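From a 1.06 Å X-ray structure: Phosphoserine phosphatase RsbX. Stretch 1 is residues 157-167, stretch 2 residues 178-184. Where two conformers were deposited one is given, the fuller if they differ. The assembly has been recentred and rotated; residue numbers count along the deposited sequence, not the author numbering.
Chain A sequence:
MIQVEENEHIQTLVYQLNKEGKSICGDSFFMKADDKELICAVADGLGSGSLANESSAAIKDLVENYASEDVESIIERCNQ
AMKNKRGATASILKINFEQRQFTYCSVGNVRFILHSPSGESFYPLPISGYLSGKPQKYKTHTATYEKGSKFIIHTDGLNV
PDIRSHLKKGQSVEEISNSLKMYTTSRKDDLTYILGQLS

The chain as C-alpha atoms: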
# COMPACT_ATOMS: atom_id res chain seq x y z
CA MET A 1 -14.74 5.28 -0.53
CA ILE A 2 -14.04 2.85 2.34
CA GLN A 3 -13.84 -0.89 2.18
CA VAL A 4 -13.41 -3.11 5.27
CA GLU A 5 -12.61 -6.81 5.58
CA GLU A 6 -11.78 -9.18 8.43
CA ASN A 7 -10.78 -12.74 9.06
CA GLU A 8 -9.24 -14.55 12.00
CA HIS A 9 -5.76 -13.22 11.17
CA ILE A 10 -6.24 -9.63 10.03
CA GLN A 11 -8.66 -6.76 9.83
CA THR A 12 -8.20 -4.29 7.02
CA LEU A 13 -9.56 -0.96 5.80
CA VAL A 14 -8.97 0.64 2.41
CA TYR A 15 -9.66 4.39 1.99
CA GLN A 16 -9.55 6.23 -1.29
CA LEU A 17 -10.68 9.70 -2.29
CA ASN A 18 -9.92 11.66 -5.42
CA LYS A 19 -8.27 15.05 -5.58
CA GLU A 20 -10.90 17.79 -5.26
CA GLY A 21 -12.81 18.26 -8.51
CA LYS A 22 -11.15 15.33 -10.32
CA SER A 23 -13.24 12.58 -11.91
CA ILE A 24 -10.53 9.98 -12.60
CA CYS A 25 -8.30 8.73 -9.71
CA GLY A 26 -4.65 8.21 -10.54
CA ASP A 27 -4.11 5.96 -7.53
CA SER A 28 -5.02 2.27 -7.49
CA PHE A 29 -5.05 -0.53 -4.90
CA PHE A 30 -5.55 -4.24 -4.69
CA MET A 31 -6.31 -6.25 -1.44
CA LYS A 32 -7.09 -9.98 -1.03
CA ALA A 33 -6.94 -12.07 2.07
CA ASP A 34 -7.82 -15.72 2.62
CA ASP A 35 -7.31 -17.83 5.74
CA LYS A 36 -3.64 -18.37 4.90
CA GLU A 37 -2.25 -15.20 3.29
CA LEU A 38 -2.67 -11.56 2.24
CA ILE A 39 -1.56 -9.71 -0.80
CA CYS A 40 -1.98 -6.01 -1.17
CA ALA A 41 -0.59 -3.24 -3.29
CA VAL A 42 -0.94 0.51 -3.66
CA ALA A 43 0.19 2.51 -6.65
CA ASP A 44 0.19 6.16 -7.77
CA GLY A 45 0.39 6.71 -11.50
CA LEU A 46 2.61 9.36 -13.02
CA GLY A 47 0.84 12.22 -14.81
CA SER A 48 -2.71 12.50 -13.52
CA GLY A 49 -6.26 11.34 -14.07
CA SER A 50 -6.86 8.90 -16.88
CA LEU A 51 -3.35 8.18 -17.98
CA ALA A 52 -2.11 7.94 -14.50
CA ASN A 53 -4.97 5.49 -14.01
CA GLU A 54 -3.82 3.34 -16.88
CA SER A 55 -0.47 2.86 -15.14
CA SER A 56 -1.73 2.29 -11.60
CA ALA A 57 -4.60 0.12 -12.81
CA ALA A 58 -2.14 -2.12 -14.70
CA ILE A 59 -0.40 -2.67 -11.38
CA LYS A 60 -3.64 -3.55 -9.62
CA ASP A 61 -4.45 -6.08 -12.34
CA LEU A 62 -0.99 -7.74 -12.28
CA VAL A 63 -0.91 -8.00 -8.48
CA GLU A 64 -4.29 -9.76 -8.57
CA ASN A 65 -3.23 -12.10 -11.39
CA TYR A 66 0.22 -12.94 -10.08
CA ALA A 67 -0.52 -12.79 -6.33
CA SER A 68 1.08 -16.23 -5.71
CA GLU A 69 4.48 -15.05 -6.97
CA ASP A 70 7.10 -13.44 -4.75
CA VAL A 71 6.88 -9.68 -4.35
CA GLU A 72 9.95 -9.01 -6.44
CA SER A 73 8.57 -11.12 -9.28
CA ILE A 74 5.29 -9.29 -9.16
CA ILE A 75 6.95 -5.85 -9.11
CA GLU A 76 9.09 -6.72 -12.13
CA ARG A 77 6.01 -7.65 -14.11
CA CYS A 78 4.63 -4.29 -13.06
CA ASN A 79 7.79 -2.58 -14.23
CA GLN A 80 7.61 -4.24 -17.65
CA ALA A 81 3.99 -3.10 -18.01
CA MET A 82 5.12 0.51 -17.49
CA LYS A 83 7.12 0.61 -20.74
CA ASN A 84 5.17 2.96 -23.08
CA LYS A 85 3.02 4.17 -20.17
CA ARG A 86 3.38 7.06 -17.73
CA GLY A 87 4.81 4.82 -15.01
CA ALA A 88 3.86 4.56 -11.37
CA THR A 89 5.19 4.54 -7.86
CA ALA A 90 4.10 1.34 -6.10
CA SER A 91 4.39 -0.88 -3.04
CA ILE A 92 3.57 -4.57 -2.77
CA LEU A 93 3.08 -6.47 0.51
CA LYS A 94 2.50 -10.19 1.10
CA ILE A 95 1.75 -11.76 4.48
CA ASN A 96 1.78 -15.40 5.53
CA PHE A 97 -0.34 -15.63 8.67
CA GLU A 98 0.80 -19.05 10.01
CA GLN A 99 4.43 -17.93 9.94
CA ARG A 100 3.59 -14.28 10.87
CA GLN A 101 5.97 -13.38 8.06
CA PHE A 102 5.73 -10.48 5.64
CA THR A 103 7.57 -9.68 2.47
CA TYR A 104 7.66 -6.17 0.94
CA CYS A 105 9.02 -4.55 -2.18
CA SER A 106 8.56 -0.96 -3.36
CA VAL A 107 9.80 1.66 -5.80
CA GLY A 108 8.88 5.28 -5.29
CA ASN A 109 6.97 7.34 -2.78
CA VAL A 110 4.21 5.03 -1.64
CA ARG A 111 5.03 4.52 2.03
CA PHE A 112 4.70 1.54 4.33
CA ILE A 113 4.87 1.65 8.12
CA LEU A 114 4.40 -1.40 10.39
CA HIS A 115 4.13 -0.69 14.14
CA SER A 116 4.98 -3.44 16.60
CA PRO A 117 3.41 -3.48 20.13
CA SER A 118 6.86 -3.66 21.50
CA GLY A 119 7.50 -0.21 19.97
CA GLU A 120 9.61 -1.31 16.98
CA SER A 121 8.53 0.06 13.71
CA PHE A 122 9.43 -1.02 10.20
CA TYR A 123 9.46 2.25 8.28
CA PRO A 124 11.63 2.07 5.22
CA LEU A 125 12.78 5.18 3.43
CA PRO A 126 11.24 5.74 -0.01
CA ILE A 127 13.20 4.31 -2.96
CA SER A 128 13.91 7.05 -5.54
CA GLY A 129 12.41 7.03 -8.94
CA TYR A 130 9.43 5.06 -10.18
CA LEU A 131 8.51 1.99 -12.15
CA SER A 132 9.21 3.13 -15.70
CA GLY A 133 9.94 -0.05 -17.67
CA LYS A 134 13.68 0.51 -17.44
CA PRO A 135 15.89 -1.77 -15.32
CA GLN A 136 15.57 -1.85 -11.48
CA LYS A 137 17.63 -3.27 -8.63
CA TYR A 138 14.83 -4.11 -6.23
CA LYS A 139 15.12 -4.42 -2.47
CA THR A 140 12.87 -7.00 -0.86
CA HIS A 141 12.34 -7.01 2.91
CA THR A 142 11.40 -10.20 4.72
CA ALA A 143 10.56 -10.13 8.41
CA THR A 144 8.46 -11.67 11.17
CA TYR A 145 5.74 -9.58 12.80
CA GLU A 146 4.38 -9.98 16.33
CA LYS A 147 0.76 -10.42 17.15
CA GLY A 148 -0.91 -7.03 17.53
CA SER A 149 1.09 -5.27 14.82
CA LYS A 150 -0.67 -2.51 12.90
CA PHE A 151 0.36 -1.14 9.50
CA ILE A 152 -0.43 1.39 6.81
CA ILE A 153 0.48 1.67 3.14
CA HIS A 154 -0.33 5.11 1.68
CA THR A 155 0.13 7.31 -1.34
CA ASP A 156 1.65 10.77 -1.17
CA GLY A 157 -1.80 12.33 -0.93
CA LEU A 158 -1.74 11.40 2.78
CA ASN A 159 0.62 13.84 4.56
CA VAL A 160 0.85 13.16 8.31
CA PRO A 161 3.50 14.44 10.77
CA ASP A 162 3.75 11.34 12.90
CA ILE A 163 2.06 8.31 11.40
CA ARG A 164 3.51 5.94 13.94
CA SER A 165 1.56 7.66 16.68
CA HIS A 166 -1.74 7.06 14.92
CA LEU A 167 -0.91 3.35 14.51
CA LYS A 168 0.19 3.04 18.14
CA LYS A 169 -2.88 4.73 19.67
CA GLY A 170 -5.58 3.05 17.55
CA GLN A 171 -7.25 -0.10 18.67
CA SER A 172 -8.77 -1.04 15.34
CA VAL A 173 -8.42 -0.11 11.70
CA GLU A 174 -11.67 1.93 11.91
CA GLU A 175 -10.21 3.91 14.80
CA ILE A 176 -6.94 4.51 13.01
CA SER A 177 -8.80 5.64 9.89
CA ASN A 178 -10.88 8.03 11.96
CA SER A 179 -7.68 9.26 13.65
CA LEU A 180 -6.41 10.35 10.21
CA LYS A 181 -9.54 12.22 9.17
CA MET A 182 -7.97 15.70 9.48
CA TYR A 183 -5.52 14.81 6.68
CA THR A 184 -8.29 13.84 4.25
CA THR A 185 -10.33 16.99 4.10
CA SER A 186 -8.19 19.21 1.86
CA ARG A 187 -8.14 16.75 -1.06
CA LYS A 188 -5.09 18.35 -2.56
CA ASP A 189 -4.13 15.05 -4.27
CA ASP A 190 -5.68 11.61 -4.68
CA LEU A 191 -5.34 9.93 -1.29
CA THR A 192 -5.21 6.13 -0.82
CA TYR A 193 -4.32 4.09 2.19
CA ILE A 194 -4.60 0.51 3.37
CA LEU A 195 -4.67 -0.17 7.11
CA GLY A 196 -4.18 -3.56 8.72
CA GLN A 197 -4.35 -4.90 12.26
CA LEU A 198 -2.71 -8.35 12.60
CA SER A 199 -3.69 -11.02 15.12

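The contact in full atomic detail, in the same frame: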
# COMPACT_ATOMS: atom_id res chain seq x y z
N GLY A 157 -0.68 11.46 -1.27
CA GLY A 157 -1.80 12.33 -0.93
C GLY A 157 -2.08 12.37 0.56
O GLY A 157 -2.76 13.29 1.00
N LEU A 158 -1.61 11.40 1.35
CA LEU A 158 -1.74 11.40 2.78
C LEU A 158 -0.41 11.94 3.36
O LEU A 158 0.63 11.33 3.24
CB LEU A 158 -1.97 10.00 3.31
CG LEU A 158 -2.16 9.93 4.82
CD1 LEU A 158 -3.36 10.60 5.32
CD2 LEU A 158 -2.15 8.48 5.28
N ASN A 159 -0.52 13.12 4.01
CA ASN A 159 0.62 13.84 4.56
C ASN A 159 0.35 14.04 6.06
O ASN A 159 -0.44 14.85 6.48
CB ASN A 159 0.78 15.18 3.87
CG ASN A 159 2.00 15.94 4.34
OD1 ASN A 159 2.84 15.41 5.13
ND2 ASN A 159 2.13 17.19 3.87
N VAL A 160 1.07 13.25 6.86
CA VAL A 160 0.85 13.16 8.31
C VAL A 160 2.14 13.36 9.05
O VAL A 160 3.14 12.75 8.70
CB VAL A 160 0.29 11.72 8.69
CG1 VAL A 160 0.15 11.61 10.21
CG2 VAL A 160 -0.98 11.48 8.00
N PRO A 161 2.20 14.20 10.07
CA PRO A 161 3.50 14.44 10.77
C PRO A 161 4.11 13.20 11.42
O PRO A 161 5.27 13.02 11.33
CB PRO A 161 3.18 15.53 11.79
CG PRO A 161 2.00 16.22 11.25
CD PRO A 161 1.17 15.14 10.51
N ASP A 162 3.32 12.41 12.09
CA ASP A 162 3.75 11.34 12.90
C ASP A 162 2.85 10.13 12.78
O ASP A 162 2.06 9.79 13.66
CB ASP A 162 3.87 11.77 14.37
CG ASP A 162 4.39 10.72 15.31
OD1 ASP A 162 4.86 9.66 14.88
OD2 ASP A 162 4.48 11.04 16.53
N ILE A 163 2.93 9.45 11.65
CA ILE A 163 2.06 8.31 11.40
C ILE A 163 2.12 7.23 12.41
O ILE A 163 1.15 6.58 12.73
CB ILE A 163 2.24 7.81 9.95
CG1 ILE A 163 1.20 6.80 9.51
CG2 ILE A 163 3.67 7.20 9.76
CD1 ILE A 163 -0.14 7.35 9.52
N ARG A 164 3.32 7.00 12.95
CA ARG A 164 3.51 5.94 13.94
C ARG A 164 2.59 6.16 15.11
O ARG A 164 2.08 5.21 15.68
CB ARG A 164 4.96 5.95 14.40
CG ARG A 164 5.96 5.35 13.46
CD ARG A 164 7.33 5.49 14.08
NE ARG A 164 8.35 4.85 13.27
CZ ARG A 164 9.65 5.09 13.34
NH1 ARG A 164 10.11 5.96 14.24
NH2 ARG A 164 10.48 4.41 12.54
N SER A 165 2.40 7.40 15.53
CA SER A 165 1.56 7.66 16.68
C SER A 165 0.10 7.23 16.46
O SER A 165 -0.57 6.77 17.36
CB SER A 165 1.66 9.15 17.08
OG SER A 165 1.01 10.03 16.18
N HIS A 166 -0.39 7.44 15.21
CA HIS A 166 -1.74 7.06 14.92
C HIS A 166 -1.89 5.55 15.00
O HIS A 166 -2.90 5.02 15.46
CB HIS A 166 -2.15 7.59 13.52
CG HIS A 166 -2.22 9.07 13.47
ND1 HIS A 166 -3.40 9.72 13.69
CD2 HIS A 166 -1.28 9.99 13.25
CE1 HIS A 166 -3.17 11.02 13.60
NE2 HIS A 166 -1.89 11.24 13.33
N LEU A 167 -0.91 4.83 14.45
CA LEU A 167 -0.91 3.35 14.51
C LEU A 167 -0.84 2.89 15.95
O LEU A 167 -1.52 1.94 16.31
CB LEU A 167 0.27 2.79 13.73
CG LEU A 167 0.24 3.05 12.21
CD1 LEU A 167 1.55 2.52 11.60
CD2 LEU A 167 -0.86 2.36 11.55
N ASN A 178 -10.26 6.84 11.42
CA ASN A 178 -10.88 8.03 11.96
C ASN A 178 -9.85 8.99 12.52
O ASN A 178 -9.98 10.24 12.41
CB ASN A 178 -11.96 7.65 12.94
CG ASN A 178 -13.19 7.03 12.29
OD1 ASN A 178 -13.94 6.27 12.98
ND2 ASN A 178 -13.39 7.25 11.01
N SER A 179 -8.77 8.45 13.11
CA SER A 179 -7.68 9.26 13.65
C SER A 179 -7.00 10.12 12.59
O SER A 179 -6.44 11.19 12.91
CB SER A 179 -6.66 8.30 14.27
OG SER A 179 -5.63 8.94 14.95
N LEU A 180 -7.02 9.67 11.34
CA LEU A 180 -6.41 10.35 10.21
C LEU A 180 -7.32 11.30 9.49
O LEU A 180 -6.90 11.91 8.51
CB LEU A 180 -5.91 9.26 9.19
CG LEU A 180 -4.79 8.34 9.71
CD1 LEU A 180 -4.60 7.19 8.73
CD2 LEU A 180 -3.52 9.05 9.97
N LYS A 181 -8.56 11.48 9.97
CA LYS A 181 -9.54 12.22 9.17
C LYS A 181 -9.06 13.63 8.87
O LYS A 181 -9.36 14.13 7.75
CB LYS A 181 -10.85 12.28 9.93
CG LYS A 181 -11.84 13.14 9.24
CD LYS A 181 -13.21 13.11 9.74
CE LYS A 181 -14.13 13.96 8.80
NZ LYS A 181 -13.95 15.48 8.92
N MET A 182 -8.34 14.33 9.75
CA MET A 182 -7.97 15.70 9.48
C MET A 182 -7.12 15.85 8.26
O MET A 182 -7.03 16.92 7.69
CB MET A 182 -7.34 16.36 10.68
CG MET A 182 -5.92 15.88 10.99
SD MET A 182 -4.88 16.98 11.94
CE MET A 182 -4.70 18.34 10.75
N TYR A 183 -6.43 14.81 7.83
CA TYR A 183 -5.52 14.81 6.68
C TYR A 183 -6.22 14.52 5.38
O TYR A 183 -5.60 14.51 4.32
CB TYR A 183 -4.37 13.82 6.95
CG TYR A 183 -3.74 13.99 8.26
CD1 TYR A 183 -3.01 15.10 8.57
CD2 TYR A 183 -3.97 13.04 9.23
CE1 TYR A 183 -2.42 15.28 9.81
CE2 TYR A 183 -3.43 13.17 10.51
CZ TYR A 183 -2.71 14.30 10.80
OH TYR A 183 -2.17 14.40 12.07
N THR A 184 -7.52 14.27 5.42
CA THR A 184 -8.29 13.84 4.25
C THR A 184 -9.22 14.91 3.73
O THR A 184 -9.81 14.73 2.68
CB THR A 184 -9.17 12.61 4.60
OG1 THR A 184 -10.25 12.98 5.47
CG2 THR A 184 -8.35 11.42 5.12
O HOH W 1 -2.97 14.64 3.52
O HOH W 2 -5.02 6.64 16.46

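What does Ser-179 offer to stretch 1? Asn-178 takes no part, but its O accepts from Lys-181 N at 3.1 Å, helping to turn the chain. Ser-179 points its CA-to-CB bond toward stretch 1, and its OG lies 2.7 Å from ND1 of His-166, a short hydrogen bond in which either atom could be the donor. The hydroxyl sits near the plane of the imidazole, where the nitrogen lone pair or N-H is directed. A water reinforces the join: it donates to His-166 O at 2.8 Å and is also 2.8 Å from Ser-179 OG. A small hydroxyl side chain suits this place, reaching the ring and the water at once.

How does Leu-180 fill the space beneath that polar link? Its CA-to-CB bond runs sideways, but the m,t rotamer carries the end of the side chain nearer to stretch 1. Leu-180 CD2 sits over one face of the His-166 ring, 3.7 Å from His-166 CG, so the imidazole uses its edge for polar partners and a face for a methyl group. Leu-180 CD2 also lies 3.8 Å from Ile-163 CD1 and 4.0 Å from Val-160 CG2, while Leu-180 CD1 is 4.4 Å from Leu-158 CD2. Leu-180, Leu-158 and Ile-163 are all buried, and branched aliphatic side chains suit a pocket that asks for shape and offers them little polarity.

Why does the chain turn through Lys-181 and Met-182 before meeting stretch 1 again? Both are exposed and neither touches stretch 1; the CA-to-CB bond of Lys-181 points away, leaving its charged chain free of the apolar pocket. The 3-10 turn, with Tyr-183 N donating to Leu-180 O at 3.0 Å, brings Tyr-183 round with its CA-to-CB bond toward stretch 1.

What makes Tyr-183 the largest contributor to the contact? Its long, flat side chain spans several residues. Leu-158 CD1 packs 3.7 Å from Tyr-183 CB, Val-160 CG2 lies over one ring face at 3.6 Å from Tyr-183 CD2, and Pro-161 CD approaches Tyr-183 CE1 at 3.7 Å. At the far end, Tyr-183 OH makes a weak hydrogen bond with His-166 NE2 at 3.4 Å, so His-166 engages stretch 2 through both ring nitrogens. The backbone is tied in too: one water donates to Tyr-183 O (2.8 Å) and Gly-157 O (2.9 Å) and accepts from Asn-159 N (2.9 Å). Thr-184 OG1 donates to Lys-181 O at 2.7 Å.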